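Local coordinates for 2-keto-3-deoxy-D-arabinonate dehydratase (Sulfolobus solfataricus, PDB 2Q18) that catalyses the dehydration of 2-dehydro-3-deoxy-D-arabinonate to 2,5-dioxopentanoate, a metal-dependent step of the pathway that converts D-arabinonate to 2-oxoglutarate, at the interface of chains A and B and the interface of chains A and C. Residues are numbered along the deposited sequence; one frame, centred on the assembly and turned at random. Chains: chain A/B/C, 2-keto-3-deoxy-D-arabinonate dehydratase.

Contact 1: the interface of chains A and B. Residues chain A 13, 25-27, 45-46; chain B 13, 25-27, 45-46.
A:Arg25 and B:Arg25 run past each other across the two-fold axis of the A-B interface, and each ends at two aspartates of the other chain. The tight part is the guanidinium tip of each arginine. NH1 and NH2 of A:Arg25 both bind the carboxylate oxygen OD1 of B:Asp27, end-on; NH2 to OD1 is 2.6 Å. OD1 lies in the guanidinium plane, so this fork is flat on the arginine side. NH1 also reaches OD2 of B:Asp46 at 2.8 Å, and it meets that carboxylate from above its plane. The two planes here are 69° apart. NH1 therefore bridges two acidic groups, which would balance the arginine charge. CG of A:Arg25 is anti to the backbone N (chi1 174°), and the chain is extended to NE, which carries the tip over to chain B. The methyl CG2 of A:Ile13 lies over one guanidinium face, toward the rim, within the same chain. In the middle, A:Arg25 NE comes within 3.7 Å of B:Arg25 NE, an unbonded approach of like charges.

The looser part is the rim. A:Leu26, A:Gly45 and A:Ile13 hide little or no surface here. A:Ile13 touches the partner lightly, at about a right angle to the B:Asp27 side chain: its CD1 stands 3.7 Å from OD1 of B:Asp27.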
loop_
_atom_site.group_PDB
_atom_site.type_symbol
_atom_site.label_atom_id
_atom_site.label_comp_id
_atom_site.label_asym_id
_atom_site.label_seq_id
_atom_site.Cartn_x
_atom_site.Cartn_y
_atom_site.Cartn_z
ATOM N N ILE A 13 1.002 -17.358 -6.844
ATOM C CA ILE A 13 2.248 -17.452 -7.597
ATOM C C ILE A 13 1.905 -17.776 -9.047
ATOM O O ILE A 13 1.117 -18.693 -9.321
ATOM C CB ILE A 13 3.225 -18.518 -7.035
ATOM C CG1 ILE A 13 3.487 -18.296 -5.540
ATOM C CG2 ILE A 13 4.553 -18.487 -7.815
ATOM C CD1 ILE A 13 4.229 -19.448 -4.855
ATOM N N ARG A 25 8.968 -19.502 -12.918
ATOM C CA ARG A 25 8.244 -18.729 -11.914
ATOM C C ARG A 25 8.380 -17.251 -12.254
ATOM O O ARG A 25 9.498 -16.728 -12.349
ATOM C CB ARG A 25 8.793 -19.004 -10.519
ATOM C CG ARG A 25 8.191 -18.129 -9.433
ATOM C CD ARG A 25 8.474 -18.708 -8.077
ATOM N NE ARG A 25 8.089 -17.795 -7.007
ATOM C CZ ARG A 25 7.893 -18.164 -5.746
ATOM N NH1 ARG A 25 8.034 -19.440 -5.388
ATOM N NH2 ARG A 25 7.549 -17.259 -4.842
ATOM N N LEU A 26 7.241 -16.587 -12.433
ATOM C CA LEU A 26 7.213 -15.202 -12.896
ATOM C C LEU A 26 7.543 -14.199 -11.800
ATOM O O LEU A 26 7.102 -14.346 -10.657
ATOM C CB LEU A 26 5.848 -14.867 -13.508
ATOM C CG LEU A 26 5.388 -15.680 -14.724
ATOM C CD1 LEU A 26 4.123 -15.066 -15.302
ATOM C CD2 LEU A 26 6.471 -15.754 -15.783
ATOM N N ASP A 27 8.320 -13.182 -12.171
ATOM C CA ASP A 27 8.623 -12.049 -11.296
ATOM C C ASP A 27 7.472 -11.049 -11.258
ATOM O O ASP A 27 7.225 -10.431 -10.227
ATOM C CB ASP A 27 9.868 -11.306 -11.786
ATOM C CG ASP A 27 11.143 -12.107 -11.633
ATOM O OD1 ASP A 27 11.153 -13.131 -10.917
ATOM O OD2 ASP A 27 12.150 -11.693 -12.234
ATOM N N GLY A 45 11.791 -14.062 -14.767
ATOM C CA GLY A 45 11.614 -15.074 -13.733
ATOM C C GLY A 45 12.707 -16.123 -13.700
ATOM O O GLY A 45 13.681 -16.043 -14.456
ATOM N N ASP A 46 12.540 -17.106 -12.816
ATOM C CA ASP A 46 13.500 -18.195 -12.654
ATOM C C ASP A 46 12.896 -19.533 -13.050
ATOM O O ASP A 46 11.720 -19.797 -12.773
ATOM C CB ASP A 46 13.968 -18.296 -11.201
ATOM C CG ASP A 46 14.679 -17.045 -10.718
ATOM O OD1 ASP A 46 15.396 -16.401 -11.515
ATOM O OD2 ASP A 46 14.527 -16.720 -9.525
ATOM N N ILE B 13 14.853 -10.204 -4.940
ATOM C CA ILE B 13 14.468 -11.607 -4.827
ATOM C C ILE B 13 15.379 -12.269 -3.798
ATOM O O ILE B 13 16.608 -12.120 -3.853
ATOM C CB ILE B 13 14.546 -12.374 -6.172
ATOM C CG1 ILE B 13 13.744 -11.658 -7.266
ATOM C CG2 ILE B 13 14.028 -13.814 -5.995
ATOM C CD1 ILE B 13 13.979 -12.205 -8.677
ATOM N N ARG B 25 13.974 -20.378 -4.133
ATOM C CA ARG B 25 13.467 -19.013 -4.222
ATOM C C ARG B 25 12.378 -18.834 -3.174
ATOM O O ARG B 25 11.382 -19.569 -3.169
ATOM C CB ARG B 25 12.914 -18.730 -5.615
ATOM C CG ARG B 25 12.235 -17.378 -5.747
ATOM C CD ARG B 25 12.075 -17.014 -7.196
ATOM N NE ARG B 25 11.250 -15.823 -7.366
ATOM C CZ ARG B 25 11.231 -15.081 -8.467
ATOM N NH1 ARG B 25 12.005 -15.395 -9.505
ATOM N NH2 ARG B 25 10.443 -14.017 -8.530
ATOM N N LEU B 26 12.572 -17.856 -2.292
ATOM C CA LEU B 26 11.685 -17.651 -1.150
ATOM C C LEU B 26 10.382 -16.961 -1.522
ATOM O O LEU B 26 10.370 -16.027 -2.329
ATOM C CB LEU B 26 12.399 -16.852 -0.053
ATOM C CG LEU B 26 13.670 -17.450 0.560
ATOM C CD1 LEU B 26 14.103 -16.618 1.756
ATOM C CD2 LEU B 26 13.461 -18.895 0.969
ATOM N N ASP B 27 9.292 -17.434 -0.919
ATOM C CA ASP B 27 7.976 -16.806 -1.040
ATOM C C ASP B 27 7.851 -15.589 -0.131
ATOM O O ASP B 27 7.186 -14.619 -0.483
ATOM C CB ASP B 27 6.870 -17.790 -0.654
ATOM C CG ASP B 27 6.712 -18.930 -1.637
ATOM O OD1 ASP B 27 7.251 -18.863 -2.762
ATOM O OD2 ASP B 27 6.025 -19.901 -1.274
ATOM N N GLY B 45 8.851 -21.821 -0.575
ATOM C CA GLY B 45 9.384 -21.428 -1.873
ATOM C C GLY B 45 9.556 -22.577 -2.846
ATOM O O GLY B 45 9.192 -23.718 -2.544
ATOM N N ASP B 46 10.109 -22.266 -4.018
ATOM C CA ASP B 46 10.344 -23.254 -5.067
ATOM C C ASP B 46 11.829 -23.449 -5.326
ATOM O O ASP B 46 12.602 -22.483 -5.304
ATOM C CB ASP B 46 9.685 -22.822 -6.379
ATOM C CG ASP B 46 8.178 -22.687 -6.269
ATOM O OD1 ASP B 46 7.543 -23.476 -5.534
ATOM O OD2 ASP B 46 7.628 -21.793 -6.941
#

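Contact 2: the interface of chains A and C. Residues chain A 134-136, 170, 180; chain C 112, 239, 242-243.
The loop at A:Arg134 to A:Asp136, with helices 168-173 and 178-182 of chain A, meets the loop residue C:Arg112, helix 233-241 and the loop that follows it in chain C. A:Asp136 is the hub. Its OD2 accepts from both end nitrogens of C:Arg112, from NH1 of C:Arg242 and from NH2 of A:Arg134. The C:Arg112 nitrogens come from above the carboxylate plane, with NH1 to OD2 at 2.8 Å. NH1 of C:Arg242 comes on the anti side at 3.0 Å. A:Arg134 binds the same carboxylate side-on, with A:Arg134 NE to A:Asp136 OD1 at 2.9 Å, and so holds it for the partner. Three arginines around one aspartate would stabilise its negative charge.

The C:Arg112 guanidinium is clamped. CD1 of A:Leu170 sits over its centre, and the C:Tyr239 ring edge lies toward the rim of the other face. Its NH2 also binds the amide oxygen OE1 of A:Gln180 at 3.0 Å, from above the carbonyl plane. Water 1 links that OE1 to the backbone O of C:Tyr239 and to NH2 of A:Arg134.

A second grip is at A:Ser135. Its OG stands beside the backbone N (chi1 62°), so that N and OG both reach one oxygen of C:Asp243: N to OD2 is 2.7 Å and OG to OD2 is 2.8 Å.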
loop_
_atom_site.group_PDB
_atom_site.type_symbol
_atom_site.label_atom_id
_atom_site.label_comp_id
_atom_site.label_asym_id
_atom_site.label_seq_id
_atom_site.Cartn_x
_atom_site.Cartn_y
_atom_site.Cartn_z
ATOM N N ARG A 134 -27.998 -20.816 -11.110
ATOM C CA ARG A 134 -28.857 -19.950 -10.306
ATOM C C ARG A 134 -29.959 -20.770 -9.630
ATOM O O ARG A 134 -30.466 -21.735 -10.208
ATOM C CB ARG A 134 -29.494 -18.863 -11.185
ATOM C CG ARG A 134 -28.531 -17.789 -11.720
ATOM C CD ARG A 134 -29.277 -16.760 -12.590
ATOM N NE ARG A 134 -30.386 -16.175 -11.840
ATOM C CZ ARG A 134 -30.406 -14.948 -11.334
ATOM N NH1 ARG A 134 -29.390 -14.109 -11.532
ATOM N NH2 ARG A 134 -31.467 -14.551 -10.646
ATOM N N SER A 135 -30.321 -20.372 -8.412
ATOM C CA SER A 135 -31.388 -21.011 -7.649
ATOM C C SER A 135 -32.738 -20.971 -8.368
ATOM O O SER A 135 -33.598 -21.823 -8.128
ATOM C CB SER A 135 -31.522 -20.352 -6.278
ATOM O OG SER A 135 -31.877 -18.985 -6.407
ATOM N N ASP A 136 -32.911 -19.983 -9.246
ATOM C CA ASP A 136 -34.177 -19.771 -9.946
ATOM C C ASP A 136 -34.122 -20.132 -11.429
ATOM O O ASP A 136 -34.996 -19.738 -12.202
ATOM C CB ASP A 136 -34.669 -18.328 -9.751
ATOM C CG ASP A 136 -33.697 -17.281 -10.302
ATOM O OD1 ASP A 136 -32.586 -17.638 -10.762
ATOM O OD2 ASP A 136 -34.058 -16.085 -10.274
ATOM N N LEU A 170 -34.162 -18.283 -18.515
ATOM C CA LEU A 170 -34.437 -16.880 -18.206
ATOM C C LEU A 170 -34.313 -16.009 -19.458
ATOM O O LEU A 170 -35.124 -15.109 -19.676
ATOM C CB LEU A 170 -33.532 -16.368 -17.075
ATOM C CG LEU A 170 -33.570 -17.092 -15.720
ATOM C CD1 LEU A 170 -32.766 -16.332 -14.666
ATOM C CD2 LEU A 170 -34.995 -17.321 -15.228
ATOM N N GLN A 180 -29.414 -10.968 -16.109
ATOM C CA GLN A 180 -29.688 -11.886 -15.005
ATOM C C GLN A 180 -29.290 -13.323 -15.346
ATOM O O GLN A 180 -28.835 -14.069 -14.478
ATOM C CB GLN A 180 -31.167 -11.845 -14.613
ATOM C CG GLN A 180 -31.588 -10.595 -13.870
ATOM C CD GLN A 180 -33.059 -10.609 -13.509
ATOM O OE1 GLN A 180 -33.471 -11.268 -12.549
ATOM N NE2 GLN A 180 -33.864 -9.873 -14.271
ATOM N N ARG C 112 -40.816 -11.224 -12.595
ATOM C CA ARG C 112 -39.393 -10.879 -12.646
ATOM C C ARG C 112 -39.165 -9.516 -13.309
ATOM O O ARG C 112 -39.474 -9.343 -14.491
ATOM C CB ARG C 112 -38.592 -11.962 -13.385
ATOM C CG ARG C 112 -37.078 -11.700 -13.418
ATOM C CD ARG C 112 -36.315 -12.772 -14.193
ATOM N NE ARG C 112 -36.499 -14.102 -13.610
ATOM C CZ ARG C 112 -35.796 -14.596 -12.593
ATOM N NH1 ARG C 112 -36.058 -15.819 -12.146
ATOM N NH2 ARG C 112 -34.832 -13.882 -12.023
ATOM N N TYR C 239 -34.073 -8.989 -6.589
ATOM C CA TYR C 239 -33.645 -9.653 -7.820
ATOM C C TYR C 239 -32.203 -9.321 -8.222
ATOM O O TYR C 239 -31.541 -10.130 -8.877
ATOM C CB TYR C 239 -34.626 -9.374 -8.965
ATOM C CG TYR C 239 -35.892 -10.203 -8.872
ATOM C CD1 TYR C 239 -36.944 -9.818 -8.035
ATOM C CD2 TYR C 239 -36.030 -11.382 -9.604
ATOM C CE1 TYR C 239 -38.107 -10.587 -7.941
ATOM C CE2 TYR C 239 -37.188 -12.158 -9.516
ATOM C CZ TYR C 239 -38.219 -11.755 -8.685
ATOM O OH TYR C 239 -39.359 -12.521 -8.595
ATOM N N ARG C 242 -29.893 -11.632 -5.836
ATOM C CA ARG C 242 -30.154 -13.073 -5.911
ATOM C C ARG C 242 -29.025 -13.816 -6.617
ATOM O O ARG C 242 -28.791 -13.606 -7.810
ATOM C CB ARG C 242 -31.483 -13.359 -6.614
ATOM C CG ARG C 242 -31.818 -14.847 -6.691
ATOM C CD ARG C 242 -33.150 -15.091 -7.362
ATOM N NE ARG C 242 -34.275 -14.659 -6.533
ATOM C CZ ARG C 242 -35.551 -14.766 -6.895
ATOM N NH1 ARG C 242 -35.870 -15.287 -8.075
ATOM N NH2 ARG C 242 -36.507 -14.347 -6.078
ATOM N N ASP C 243 -28.337 -14.679 -5.865
ATOM C CA ASP C 243 -27.194 -15.456 -6.361
ATOM C C ASP C 243 -26.091 -14.572 -6.955
ATOM O O ASP C 243 -25.256 -15.032 -7.737
ATOM C CB ASP C 243 -27.657 -16.515 -7.374
ATOM C CG ASP C 243 -28.664 -17.491 -6.778
ATOM O OD1 ASP C 243 -28.543 -17.822 -5.578
ATOM O OD2 ASP C 243 -29.575 -17.925 -7.511
HETATM O O HOH W 1 -32.467 -12.180 -10.274
HETATM O O HOH W 2 -29.196 -11.658 -9.815
HETATM O O HOH W 3 -30.476 -17.796 -3.729
#

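Contact 3: the interface of chains A and C. Residues chain A 94-97, 174-175; chain C 96-98, 103.
A:Pro175 and A:Asn174 pack against C:Ile98 and C:Ile103, next to a short antiparallel bridge between the two copies of Lys97. From CB, C:Ile98 branches two ways. CG2 is anti to the backbone N (chi1 -60° for CG1) and turns to the backbone O of A:Asn94, at 3.3 Å. The other branch, CG1, lies against A:Ala96, 3.7 Å from its CA and close to its CB. The tip, CD1, meets CD of A:Pro175 at 4.1 Å, tip to tip, and CA of A:Asn174 at a like distance. The side chain thus spans from the 94-96 loop to the start of the 3-10 helix 175-177.

C:Ile103, at the start of helix 103-109, packs beside it. Its CG2 touches CG of A:Pro175 at 3.7 Å.

The bridge is a pair of backbone bonds: N of each Lys97 binds O of the other. The pair sits at the two-fold axis, so both bonds are equal, 3.0 Å from A:Lys97 N to C:Lys97 O. The A:Asn174 side chain closes the other end. Its amide ND2 donates to the backbone O of C:Ile103 at 3.0 Å, nearly straight (167° at H), with that oxygen in the amide plane.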
loop_
_atom_site.group_PDB
_atom_site.type_symbol
_atom_site.label_atom_id
_atom_site.label_comp_id
_atom_site.label_asym_id
_atom_site.label_seq_id
_atom_site.Cartn_x
_atom_site.Cartn_y
_atom_site.Cartn_z
ATOM N N ASN A 94 -42.799 -18.465 -28.092
ATOM C CA ASN A 94 -41.405 -18.729 -28.432
ATOM C C ASN A 94 -40.530 -17.464 -28.434
ATOM O O ASN A 94 -40.705 -16.584 -27.589
ATOM C CB ASN A 94 -41.300 -19.510 -29.757
ATOM C CG ASN A 94 -42.136 -18.899 -30.884
ATOM O OD1 ASN A 94 -43.054 -18.106 -30.646
ATOM N ND2 ASN A 94 -41.822 -19.279 -32.120
ATOM N N VAL A 95 -39.596 -17.385 -29.380
ATOM C CA VAL A 95 -38.589 -16.320 -29.421
ATOM C C VAL A 95 -39.146 -14.927 -29.707
ATOM O O VAL A 95 -40.159 -14.777 -30.395
ATOM C CB VAL A 95 -37.460 -16.633 -30.437
ATOM C CG1 VAL A 95 -36.386 -17.493 -29.794
ATOM C CG2 VAL A 95 -38.021 -17.304 -31.684
ATOM N N ALA A 96 -38.471 -13.915 -29.162
ATOM C CA ALA A 96 -38.765 -12.519 -29.467
ATOM C C ALA A 96 -38.428 -12.238 -30.923
ATOM O O ALA A 96 -37.411 -12.711 -31.438
ATOM C CB ALA A 96 -37.975 -11.594 -28.550
ATOM N N LYS A 97 -39.288 -11.477 -31.590
ATOM C CA LYS A 97 -39.085 -11.176 -33.003
ATOM C C LYS A 97 -39.459 -9.750 -33.397
ATOM O O LYS A 97 -40.369 -9.150 -32.828
ATOM C CB LYS A 97 -39.785 -12.213 -33.896
ATOM C CG LYS A 97 -41.181 -12.625 -33.448
ATOM C CD LYS A 97 -41.370 -14.146 -33.493
ATOM C CE LYS A 97 -41.082 -14.739 -34.868
ATOM N NZ LYS A 97 -41.286 -16.215 -34.882
ATOM N N ASN A 174 -37.468 -13.780 -21.800
ATOM C CA ASN A 174 -37.420 -12.389 -22.263
ATOM C C ASN A 174 -35.962 -11.994 -22.485
ATOM O O ASN A 174 -35.134 -12.206 -21.599
ATOM C CB ASN A 174 -38.066 -11.455 -21.231
ATOM C CG ASN A 174 -38.486 -10.115 -21.816
ATOM O OD1 ASN A 174 -37.716 -9.454 -22.510
ATOM N ND2 ASN A 174 -39.716 -9.702 -21.520
ATOM N N PRO A 175 -35.637 -11.428 -23.668
ATOM C CA PRO A 175 -34.268 -10.952 -23.935
ATOM C C PRO A 175 -33.792 -9.884 -22.946
ATOM O O PRO A 175 -32.586 -9.680 -22.794
ATOM C CB PRO A 175 -34.362 -10.362 -25.346
ATOM C CG PRO A 175 -35.825 -10.135 -25.589
ATOM C CD PRO A 175 -36.524 -11.214 -24.827
ATOM N N ALA C 96 -39.522 -5.426 -30.539
ATOM C CA ALA C 96 -39.448 -6.877 -30.402
ATOM C C ALA C 96 -40.645 -7.371 -29.604
ATOM O O ALA C 96 -41.048 -6.746 -28.620
ATOM C CB ALA C 96 -38.148 -7.283 -29.720
ATOM N N LYS C 97 -41.219 -8.488 -30.035
ATOM C CA LYS C 97 -42.399 -9.030 -29.369
ATOM C C LYS C 97 -42.415 -10.554 -29.275
ATOM O O LYS C 97 -41.900 -11.252 -30.146
ATOM C CB LYS C 97 -43.690 -8.487 -30.001
ATOM C CG LYS C 97 -43.696 -8.424 -31.523
ATOM C CD LYS C 97 -44.237 -7.083 -32.036
ATOM C CE LYS C 97 -45.631 -6.764 -31.508
ATOM N NZ LYS C 97 -46.133 -5.463 -32.034
ATOM N N ILE C 98 -42.996 -11.041 -28.184
ATOM C CA ILE C 98 -43.130 -12.465 -27.913
ATOM C C ILE C 98 -44.614 -12.812 -27.941
ATOM O O ILE C 98 -45.391 -12.309 -27.121
ATOM C CB ILE C 98 -42.513 -12.842 -26.541
ATOM C CG1 ILE C 98 -41.019 -12.497 -26.511
ATOM C CG2 ILE C 98 -42.740 -14.325 -26.231
ATOM C CD1 ILE C 98 -40.421 -12.421 -25.119
ATOM N N ILE C 103 -41.808 -7.093 -25.634
ATOM C CA ILE C 103 -40.926 -7.484 -24.530
ATOM C C ILE C 103 -41.058 -6.569 -23.308
ATOM O O ILE C 103 -40.966 -7.033 -22.172
ATOM C CB ILE C 103 -39.445 -7.590 -24.985
ATOM C CG1 ILE C 103 -38.972 -6.284 -25.640
ATOM C CG2 ILE C 103 -39.270 -8.778 -25.931
ATOM C CD1 ILE C 103 -37.472 -6.204 -25.883
#

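Contact 4: the interface of chains A and C. Residues chain A 75, 77, 243-246; chain C 123, 183-185.
OD1 of A:Asn244, the side-chain amide oxygen, is gripped by two nitrogens of C:Arg123. NE approaches in the carbonyl plane at 2.6 Å. NH2 comes from above that plane at 2.9 Å. CG of A:Asn244 is anti to its backbone N (chi1 -174°), which turns the amide toward the arginine.

The end of the same guanidinium faces A:Glu75, tip to tip. NH2 binds OE1 on its syn lone pair, and NH1 binds OE2 at 2.8 Å from above the carboxylate plane. The carboxylate and guanidinium planes are 41° apart, so the salt bridge is twisted. The extended chain of C:Arg123 carries the guanidinium across to chain A. Its NE/NH2 side then takes the amide oxygen and its NH1/NH2 end the acid. A:Trp77 both touches chain C and positions A:Glu75: its NE1 donates to OE1 of A:Glu75 in a nearly straight bond (172° at H), and would fix the carboxylate in place. NH2 of C:Arg123 also lies near the backbone O of A:Pro245, but its N-H points elsewhere.

Apolar groups flank this network. CH2 of A:Trp77 packs on CG2 of C:Ile183 at 3.6 Å. CD of A:Pro245 meets CB of C:Ala185. Next to them the backbones join: N of C:Ala185 donates to O of A:Asp243 at 2.9 Å. Water 4 links that oxygen to the backbone O of C:Ala185, 2.6 Å from the water.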
loop_
_atom_site.group_PDB
_atom_site.type_symbol
_atom_site.label_atom_id
_atom_site.label_comp_id
_atom_site.label_asym_id
_atom_site.label_seq_id
_atom_site.Cartn_x
_atom_site.Cartn_y
_atom_site.Cartn_z
ATOM N N GLU A 75 -12.344 -6.938 -16.280
ATOM C CA GLU A 75 -13.667 -7.018 -16.892
ATOM C C GLU A 75 -13.743 -8.244 -17.775
ATOM O O GLU A 75 -12.748 -8.636 -18.389
ATOM C CB GLU A 75 -13.975 -5.759 -17.724
ATOM C CG GLU A 75 -14.022 -4.479 -16.900
ATOM C CD GLU A 75 -14.357 -3.231 -17.714
ATOM O OE1 GLU A 75 -14.706 -3.341 -18.912
ATOM O OE2 GLU A 75 -14.271 -2.133 -17.133
ATOM N N TRP A 77 -16.219 -9.628 -20.929
ATOM C CA TRP A 77 -17.279 -9.335 -21.878
ATOM C C TRP A 77 -17.490 -10.544 -22.785
ATOM O O TRP A 77 -16.590 -11.367 -22.970
ATOM C CB TRP A 77 -16.910 -8.115 -22.729
ATOM C CG TRP A 77 -16.884 -6.808 -21.978
ATOM C CD1 TRP A 77 -15.907 -6.363 -21.132
ATOM C CD2 TRP A 77 -17.873 -5.771 -22.030
ATOM N NE1 TRP A 77 -16.227 -5.111 -20.651
ATOM C CE2 TRP A 77 -17.429 -4.725 -21.187
ATOM C CE3 TRP A 77 -19.088 -5.620 -22.717
ATOM C CZ2 TRP A 77 -18.161 -3.546 -21.003
ATOM C CZ3 TRP A 77 -19.817 -4.449 -22.532
ATOM C CH2 TRP A 77 -19.347 -3.426 -21.684
ATOM N N ASP A 243 -15.934 3.700 -28.023
ATOM C CA ASP A 243 -16.385 4.649 -26.996
ATOM C C ASP A 243 -16.434 4.026 -25.597
ATOM O O ASP A 243 -17.121 4.523 -24.701
ATOM C CB ASP A 243 -17.743 5.256 -27.378
ATOM C CG ASP A 243 -17.699 5.994 -28.711
ATOM O OD1 ASP A 243 -16.658 6.613 -29.021
ATOM O OD2 ASP A 243 -18.706 5.952 -29.446
ATOM N N ASN A 244 -15.680 2.944 -25.422
ATOM C CA ASN A 244 -15.791 2.096 -24.241
ATOM C C ASN A 244 -14.416 1.586 -23.826
ATOM O O ASN A 244 -13.960 0.558 -24.318
ATOM C CB ASN A 244 -16.752 0.933 -24.526
ATOM C CG ASN A 244 -17.041 0.088 -23.296
ATOM O OD1 ASN A 244 -17.115 0.598 -22.173
ATOM N ND2 ASN A 244 -17.225 -1.215 -23.507
ATOM N N PRO A 245 -13.744 2.317 -22.923
ATOM C CA PRO A 245 -12.397 1.930 -22.514
ATOM C C PRO A 245 -12.420 0.627 -21.728
ATOM O O PRO A 245 -13.306 0.413 -20.903
ATOM C CB PRO A 245 -11.949 3.091 -21.615
ATOM C CG PRO A 245 -13.216 3.700 -21.113
ATOM C CD PRO A 245 -14.206 3.535 -22.233
ATOM N N ILE A 246 -11.458 -0.244 -22.009
ATOM C CA ILE A 246 -11.308 -1.489 -21.265
ATOM C C ILE A 246 -9.920 -1.537 -20.626
ATOM O O ILE A 246 -8.954 -1.060 -21.217
ATOM C CB ILE A 246 -11.564 -2.740 -22.155
ATOM C CG1 ILE A 246 -10.661 -2.727 -23.395
ATOM C CG2 ILE A 246 -13.050 -2.822 -22.545
ATOM C CD1 ILE A 246 -10.438 -4.092 -24.030
ATOM N N ARG C 123 -16.613 4.545 -15.658
ATOM C CA ARG C 123 -17.558 4.910 -16.714
ATOM C C ARG C 123 -18.607 5.911 -16.214
ATOM O O ARG C 123 -19.442 6.377 -16.989
ATOM C CB ARG C 123 -18.239 3.663 -17.295
ATOM C CG ARG C 123 -17.318 2.771 -18.142
ATOM C CD ARG C 123 -18.093 1.578 -18.697
ATOM N NE ARG C 123 -17.285 0.729 -19.576
ATOM C CZ ARG C 123 -16.529 -0.290 -19.168
ATOM N NH1 ARG C 123 -16.449 -0.596 -17.881
ATOM N NH2 ARG C 123 -15.835 -1.000 -20.056
ATOM N N ILE C 183 -23.626 0.861 -21.733
ATOM C CA ILE C 183 -22.312 0.767 -21.077
ATOM C C ILE C 183 -21.190 1.305 -21.962
ATOM O O ILE C 183 -20.824 0.687 -22.963
ATOM C CB ILE C 183 -21.965 -0.702 -20.642
ATOM C CG1 ILE C 183 -23.163 -1.383 -19.961
ATOM C CG2 ILE C 183 -20.729 -0.722 -19.722
ATOM C CD1 ILE C 183 -23.032 -2.912 -19.827
ATOM N N TYR C 184 -20.643 2.454 -21.569
ATOM C CA TYR C 184 -19.572 3.127 -22.310
ATOM C C TYR C 184 -19.048 4.310 -21.484
ATOM O O TYR C 184 -19.638 4.657 -20.461
ATOM C CB TYR C 184 -20.067 3.581 -23.698
ATOM C CG TYR C 184 -21.269 4.504 -23.662
ATOM C CD1 TYR C 184 -21.102 5.889 -23.627
ATOM C CD2 TYR C 184 -22.569 3.997 -23.668
ATOM C CE1 TYR C 184 -22.199 6.746 -23.584
ATOM C CE2 TYR C 184 -23.675 4.849 -23.628
ATOM C CZ TYR C 184 -23.476 6.222 -23.590
ATOM O OH TYR C 184 -24.551 7.084 -23.556
ATOM N N ALA C 185 -17.939 4.916 -21.907
ATOM C CA ALA C 185 -17.364 6.039 -21.162
ATOM C C ALA C 185 -18.353 7.198 -21.104
ATOM O O ALA C 185 -18.820 7.672 -22.139
ATOM C CB ALA C 185 -16.044 6.488 -21.785
HETATM O O HOH W 4 -17.974 7.321 -24.574
#

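The protein is a homotetramer, and chain A uses two surfaces in it. Contact 1 lies near the N-terminus and joins A to B. Contacts 2, 3 and 4 belong to the A-C interface. Their C-alpha centres are about 19 Å (2 to 3), 25 Å (2 to 4) and 27 Å (3 to 4) apart, whereas contact 1 is about 35 to 54 Å from them. Asp243 serves in both contact 2 and contact 4, by its carboxylate in one and its backbone O in the other. Because the A-C interface is two-fold, each chain plays both roles. Together the two surfaces can link dimers into the tetramer.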